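Local structure of predicted acetamidase/formamidase (Thermoanaerobacter tengcongensis, 3TKK) at residues A[234-237]-A[238-241]. The protein probably hydrolyses carbon-nitrogen bonds in linear amides and binds zinc and calcium ions. Numbering follows the deposited sequence.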
loop_
_atom_site.group_PDB
_atom_site.type_symbol
_atom_site.label_atom_id
_atom_site.label_comp_id
_atom_site.label_asym_id
_atom_site.label_seq_id
_atom_site.Cartn_x
_atom_site.Cartn_y
_atom_site.Cartn_z
ATOM N N ALA A 234 3.811 -4.653 13.816
ATOM C CA ALA A 234 3.974 -6.047 14.234
ATOM C C ALA A 234 5.152 -6.625 13.511
ATOM O O ALA A 234 5.699 -6.025 12.568
ATOM C CB ALA A 234 2.726 -6.864 13.883
ATOM N N GLU A 235 5.467 -7.862 13.918
ATOM C CA GLU A 235 6.552 -8.581 13.378
ATOM C C GLU A 235 6.351 -8.976 11.939
ATOM O O GLU A 235 7.348 -9.150 11.260
ATOM C CB GLU A 235 6.832 -9.876 14.193
ATOM C CG GLU A 235 7.793 -9.699 15.340
ATOM C CD GLU A 235 9.105 -8.788 15.165
ATOM O OE1 GLU A 235 9.593 -8.459 14.063
ATOM O OE2 GLU A 235 9.687 -8.432 16.237
ATOM N N SER A 236 5.115 -8.990 11.430
ATOM C CA SER A 236 4.907 -9.126 9.963
ATOM C C SER A 236 3.981 -8.126 9.480
ATOM O O SER A 236 3.188 -7.619 10.275
ATOM C CB SER A 236 4.245 -10.545 9.687
ATOM O OG SER A 236 2.968 -10.543 10.312
ATOM N N LEU A 237 4.089 -7.783 8.196
ATOM C CA LEU A 237 3.155 -6.924 7.504
ATOM C C LEU A 237 1.736 -7.471 7.514
ATOM O O LEU A 237 0.798 -6.702 7.680
ATOM C CB LEU A 237 3.593 -6.866 6.038
ATOM C CG LEU A 237 3.521 -5.594 5.289
ATOM C CD1 LEU A 237 3.825 -4.241 6.056
ATOM C CD2 LEU A 237 4.373 -5.623 4.004
ATOM N N ASP A 238 1.624 -8.812 7.501
ATOM C CA ASP A 238 0.336 -9.502 7.473
ATOM C C ASP A 238 -0.386 -9.146 8.812
ATOM O O ASP A 238 -1.510 -8.683 8.781
ATOM C CB ASP A 238 0.493 -11.020 7.492
ATOM C CG ASP A 238 0.930 -11.625 6.153
ATOM O OD1 ASP A 238 0.539 -11.185 5.119
ATOM O OD2 ASP A 238 1.594 -12.667 6.139
ATOM N N LYS A 239 0.266 -9.352 9.970
ATOM C CA LYS A 239 -0.343 -8.996 11.230
ATOM C C LYS A 239 -0.550 -7.451 11.224
ATOM O O LYS A 239 -1.549 -6.918 11.736
ATOM C CB LYS A 239 0.626 -9.360 12.336
ATOM C CG LYS A 239 0.006 -9.979 13.540
ATOM C CD LYS A 239 0.863 -9.895 14.786
ATOM C CE LYS A 239 0.855 -11.275 15.613
ATOM N NZ LYS A 239 1.064 -11.021 17.094
ATOM N N ALA A 240 0.436 -6.693 10.754
ATOM C CA ALA A 240 0.234 -5.321 11.025
ATOM C C ALA A 240 -1.040 -4.939 10.302
ATOM O O ALA A 240 -1.817 -4.107 10.787
ATOM C CB ALA A 240 1.485 -4.358 10.652
ATOM N N VAL A 241 -1.233 -5.450 9.109
ATOM C CA VAL A 241 -2.422 -5.009 8.336
ATOM C C VAL A 241 -3.712 -5.453 9.072
ATOM O O VAL A 241 -4.717 -4.690 9.228
ATOM C CB VAL A 241 -2.416 -5.696 6.938
ATOM C CG1 VAL A 241 -3.866 -5.740 6.350
ATOM C CG2 VAL A 241 -1.438 -5.008 5.950
#
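Leu237 meets the following residues mainly through its main chain: its carbonyl oxygen accepts from Val241 N at 2.8 Å and stands 3.3 Å from Val241 CG2, so amide and methyl of one residue converge on a single acceptor. Ala240 N to Ser236 O at 2.9 Å is the preceding i to i+4 bond, and the two together close the first turn of helix 237-255. The side chain of Leu237 packs instead on Lys283 and Val278 of its own chain and on Val241 of the second subunit.

Ala234, at the end of the preceding strand, adds an apolar contact. Its CB lies 3.6 Å from Lys239 CB and 3.7 Å from Lys239 CD, with Lys239 CG a little farther off, so the lysine chain runs alongside the methyl group.

Ser236 caps the helix: its OG accepts from Lys239 N at 3.0 Å, and the N-H...O angle of 169° makes the bond nearly straight. With chi1 at 64°, OG is tucked between the backbone N and the carbonyl carbon of its own residue, the setting that turns the hydroxyl back over the first turn. The Ser236 backbone is extended and that of Leu237 to Val241 helical, which places the N-cap at Ser236. OG also rests 3.3 Å from Lys239 CB, next to the backbone amide that donates to it, and Asp238 CB lies 3.8 Å from Ser236 OG.

Asp238 OD1 accepts from Leu237 N of the second subunit, and the reciprocal bond is also made, so both helix starts contribute to the dimer interface. Within the chain, this is the turn from strand 227-234 into helix 237-255: Ala234 pairs by backbone hydrogen bonding with Lys283, and Ala240 and Val241 pack on Ala285, seating the first helical turn against strand 283-290.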